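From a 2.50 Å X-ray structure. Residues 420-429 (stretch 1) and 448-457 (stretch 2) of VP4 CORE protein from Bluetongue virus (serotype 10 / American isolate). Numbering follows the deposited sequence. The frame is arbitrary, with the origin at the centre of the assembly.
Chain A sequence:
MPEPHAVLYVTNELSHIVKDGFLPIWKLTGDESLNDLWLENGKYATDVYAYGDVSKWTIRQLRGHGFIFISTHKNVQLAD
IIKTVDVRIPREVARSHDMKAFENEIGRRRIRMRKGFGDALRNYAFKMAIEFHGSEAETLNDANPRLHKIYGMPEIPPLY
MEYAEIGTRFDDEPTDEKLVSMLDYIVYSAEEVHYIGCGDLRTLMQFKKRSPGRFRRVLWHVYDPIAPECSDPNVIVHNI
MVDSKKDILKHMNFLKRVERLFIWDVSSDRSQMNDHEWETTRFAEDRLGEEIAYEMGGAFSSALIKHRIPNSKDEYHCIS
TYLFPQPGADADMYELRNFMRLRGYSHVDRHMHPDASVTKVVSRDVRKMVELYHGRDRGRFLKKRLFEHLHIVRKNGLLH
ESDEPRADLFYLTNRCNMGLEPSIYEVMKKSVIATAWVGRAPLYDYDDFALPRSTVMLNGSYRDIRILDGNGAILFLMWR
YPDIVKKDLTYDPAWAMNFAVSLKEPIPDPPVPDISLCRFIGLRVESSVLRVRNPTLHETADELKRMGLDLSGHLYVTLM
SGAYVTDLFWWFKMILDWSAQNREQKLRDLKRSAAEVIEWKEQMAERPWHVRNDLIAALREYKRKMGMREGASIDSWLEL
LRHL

Stretch 1, residues 420-429: LEPSIYEVMK
Stretch 2, residues 448-457: DFALPRSTVM

Stretch 1 is helical from Glu 421 onward, with Leu 420 (phi/psi -130/34°) at the N-cap position. The helix is fixed by i to i+4 bonds such as Tyr 425 N to Glu 421 O (2.7 Å) and Met 428 N to Ile 424 O (3.1 Å). Stretch 2 begins extended, Phe 449 at -94/148° and Leu 451 at -79/137°, and turns helical at Arg 453 after Pro 452 (-58/125°) in the N-cap position; Val 456 N to Pro 452 O (3.1 Å) and Met 457 N to Arg 453 O (2.9 Å) secure this first turn. Both helices continue later in the chain. Their N-to-C directions differ by 47° (signed crossing angle -47°), and the axes approach no closer than 12.4 Å, so side chains must span the gap. The register is set by two CA pairs, each 8.3 Å apart: Glu 421 CA with Leu 451 CA, and Tyr 425 CA with Val 456 CA.

Tyr 425 and Leu 451 cover the most surface, 78 and 75 Å² of residue area respectively. The CA-to-CB bond of Tyr 425 points sideways, yet chi1 -70° (m) and chi2 115° bring the phenol end nearer to stretch 2. Tyr 425 OH lies 3.5 Å from Leu 451 CD1, 3.7 Å from Thr 455 CG2 and 3.9 Å from Val 456 CG2: three methyl carbons, hence van der Waals packing around the hydroxyl. Tyr 425 CZ is 3.7 Å from Leu 451 CD1, which approaches the ring obliquely.

Leu 451 points toward stretch 1 with chi1 -70° (m) and chi2 -170° (t). Besides meeting the tyrosine, its CD1 sits 4.2 Å from Ile 424 CG2, while its CD2 packs 3.7 Å from Glu 421 CG. The latter contact uses the aliphatic part of Glu 421, whose chi angles of -85°, 89° and -22° fold the chain so that OE2 comes 4.1 Å from Phe 449 CE1.

Two apolar pairs extend the contact. Ile 424 (m, t) points toward stretch 2 and places CD1 3.9 Å from Phe 449 CZ, at the ring edge near its plane; Phe 449 has chi1 66° (p) and chi2 90°. One turn further along the first helix, Met 428 (m, t, m) sets CE 4.2 Å from CG1 of Val 456, whose chi1 is 178° (t).

No hydrogen bond crosses between the stretches. The 356 Å² buried, both sides summed, therefore reflects side-chain packing, with polar groups such as Thr 455 OG1 bonded elsewhere in the structure.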

# COMPACT_ATOMS: atom_id res chain seq x y z
N LEU A 420 13.13 -14.51 9.61
CA LEU A 420 12.57 -13.91 10.82
C LEU A 420 11.08 -14.23 10.93
O LEU A 420 10.29 -13.43 11.43
CB LEU A 420 12.82 -12.40 10.89
CG LEU A 420 14.23 -11.85 10.68
CD1 LEU A 420 14.23 -10.34 10.77
CD2 LEU A 420 15.20 -12.41 11.69
N GLU A 421 10.72 -15.42 10.44
CA GLU A 421 9.36 -15.97 10.50
C GLU A 421 8.69 -15.87 11.88
O GLU A 421 7.54 -15.44 11.97
CB GLU A 421 9.35 -17.42 10.03
CG GLU A 421 9.23 -17.60 8.52
CD GLU A 421 10.56 -17.62 7.76
OE1 GLU A 421 11.60 -17.10 8.26
OE2 GLU A 421 10.55 -18.17 6.64
N PRO A 422 9.40 -16.26 12.96
CA PRO A 422 8.78 -16.15 14.27
C PRO A 422 8.16 -14.78 14.50
O PRO A 422 6.98 -14.70 14.86
CB PRO A 422 9.94 -16.39 15.24
CG PRO A 422 10.90 -17.27 14.48
CD PRO A 422 10.77 -16.82 13.03
N SER A 423 8.93 -13.72 14.28
CA SER A 423 8.47 -12.38 14.62
C SER A 423 7.48 -11.88 13.58
O SER A 423 6.67 -10.99 13.86
CB SER A 423 9.65 -11.41 14.78
OG SER A 423 10.31 -11.20 13.54
N ILE A 424 7.55 -12.46 12.38
CA ILE A 424 6.58 -12.21 11.31
C ILE A 424 5.23 -12.77 11.74
O ILE A 424 4.24 -12.06 11.74
CB ILE A 424 7.03 -12.79 9.93
CG1 ILE A 424 8.21 -11.98 9.36
CG2 ILE A 424 5.86 -12.87 8.93
CD1 ILE A 424 8.82 -12.55 8.08
N TYR A 425 5.21 -14.04 12.14
CA TYR A 425 3.98 -14.67 12.61
C TYR A 425 3.44 -14.00 13.87
O TYR A 425 2.23 -13.89 14.06
CB TYR A 425 4.18 -16.19 12.81
CG TYR A 425 4.33 -16.94 11.51
CD1 TYR A 425 5.53 -17.59 11.17
CD2 TYR A 425 3.28 -16.98 10.59
CE1 TYR A 425 5.67 -18.27 9.95
CE2 TYR A 425 3.42 -17.65 9.35
CZ TYR A 425 4.60 -18.29 9.05
OH TYR A 425 4.67 -18.93 7.85
N GLU A 426 4.35 -13.51 14.71
CA GLU A 426 3.99 -12.74 15.90
C GLU A 426 3.23 -11.47 15.52
O GLU A 426 2.29 -11.07 16.22
CB GLU A 426 5.23 -12.41 16.73
CG GLU A 426 4.99 -12.19 18.21
CD GLU A 426 5.32 -13.41 19.07
OE1 GLU A 426 6.39 -14.02 18.85
OE2 GLU A 426 4.52 -13.75 19.99
N VAL A 427 3.61 -10.83 14.42
CA VAL A 427 2.84 -9.70 13.89
C VAL A 427 1.45 -10.13 13.38
O VAL A 427 0.43 -9.52 13.74
CB VAL A 427 3.60 -8.95 12.78
CG1 VAL A 427 2.69 -7.95 12.09
CG2 VAL A 427 4.81 -8.26 13.35
N MET A 428 1.41 -11.18 12.56
CA MET A 428 0.15 -11.70 12.02
C MET A 428 -0.85 -12.20 13.10
O MET A 428 -2.05 -12.30 12.84
CB MET A 428 0.42 -12.77 10.95
CG MET A 428 1.45 -12.34 9.90
SD MET A 428 1.35 -13.14 8.28
CE MET A 428 0.83 -14.80 8.71
N LYS A 429 -0.35 -12.49 14.30
CA LYS A 429 -1.21 -12.89 15.41
C LYS A 429 -1.95 -11.70 16.05
O LYS A 429 -3.02 -11.87 16.64
CB LYS A 429 -0.35 -13.66 16.44
CG LYS A 429 -1.01 -14.22 17.67
CD LYS A 429 0.09 -14.95 18.41
CE LYS A 429 -0.40 -15.88 19.50
NZ LYS A 429 -0.21 -15.20 20.80
N ASP A 448 10.07 -10.27 -2.90
CA ASP A 448 9.71 -10.89 -1.63
C ASP A 448 10.06 -12.36 -1.63
O ASP A 448 10.12 -12.99 -2.68
CB ASP A 448 8.21 -10.71 -1.36
CG ASP A 448 7.90 -9.41 -0.62
OD1 ASP A 448 6.91 -9.39 0.17
OD2 ASP A 448 8.63 -8.43 -0.82
N PHE A 449 10.30 -12.92 -0.44
CA PHE A 449 10.39 -14.36 -0.30
C PHE A 449 9.02 -14.89 0.10
O PHE A 449 8.24 -14.21 0.77
CB PHE A 449 11.46 -14.73 0.73
CG PHE A 449 11.14 -14.29 2.15
CD1 PHE A 449 10.44 -15.14 3.02
CD2 PHE A 449 11.55 -13.06 2.62
CE1 PHE A 449 10.16 -14.77 4.32
CE2 PHE A 449 11.26 -12.68 3.93
CZ PHE A 449 10.57 -13.54 4.77
N ALA A 450 8.73 -16.11 -0.34
CA ALA A 450 7.45 -16.77 -0.08
C ALA A 450 7.45 -17.57 1.22
O ALA A 450 8.33 -18.38 1.46
CB ALA A 450 7.09 -17.68 -1.25
N LEU A 451 6.44 -17.34 2.06
CA LEU A 451 6.15 -18.19 3.22
C LEU A 451 5.42 -19.42 2.71
O LEU A 451 4.57 -19.30 1.84
CB LEU A 451 5.26 -17.47 4.25
CG LEU A 451 5.80 -16.30 5.07
CD1 LEU A 451 4.83 -15.92 6.17
CD2 LEU A 451 7.19 -16.60 5.64
N PRO A 452 5.78 -20.62 3.21
CA PRO A 452 5.00 -21.80 2.82
C PRO A 452 3.53 -21.63 3.19
O PRO A 452 3.23 -21.34 4.34
CB PRO A 452 5.65 -22.93 3.64
CG PRO A 452 7.04 -22.46 3.89
CD PRO A 452 6.92 -20.98 4.08
N ARG A 453 2.64 -21.79 2.22
CA ARG A 453 1.19 -21.66 2.44
C ARG A 453 0.62 -22.50 3.58
O ARG A 453 -0.19 -22.02 4.37
CB ARG A 453 0.41 -22.00 1.18
CG ARG A 453 0.47 -20.94 0.11
CD ARG A 453 -0.50 -21.27 -0.98
NE ARG A 453 -0.48 -20.26 -2.01
CZ ARG A 453 0.35 -20.25 -3.04
NH1 ARG A 453 0.28 -19.26 -3.93
NH2 ARG A 453 1.26 -21.21 -3.19
N SER A 454 1.05 -23.75 3.66
CA SER A 454 0.53 -24.67 4.66
C SER A 454 0.97 -24.24 6.05
O SER A 454 0.22 -24.37 7.01
CB SER A 454 0.97 -26.11 4.37
OG SER A 454 2.37 -26.26 4.51
N THR A 455 2.18 -23.69 6.15
CA THR A 455 2.68 -23.16 7.41
C THR A 455 1.86 -21.93 7.84
O THR A 455 1.52 -21.77 9.02
CB THR A 455 4.19 -22.82 7.32
OG1 THR A 455 4.89 -23.93 6.74
CG2 THR A 455 4.78 -22.56 8.69
N VAL A 456 1.53 -21.08 6.87
CA VAL A 456 0.73 -19.88 7.10
C VAL A 456 -0.61 -20.30 7.68
O VAL A 456 -0.99 -19.84 8.76
CB VAL A 456 0.51 -19.06 5.79
CG1 VAL A 456 -0.37 -17.85 6.07
CG2 VAL A 456 1.82 -18.62 5.19
N MET A 457 -1.32 -21.17 6.95
CA MET A 457 -2.58 -21.75 7.40
C MET A 457 -2.54 -22.30 8.83
O MET A 457 -3.43 -22.01 9.65
CB MET A 457 -2.99 -22.88 6.46
CG MET A 457 -3.69 -22.42 5.21
SD MET A 457 -4.18 -23.81 4.19
CE MET A 457 -5.48 -24.55 5.16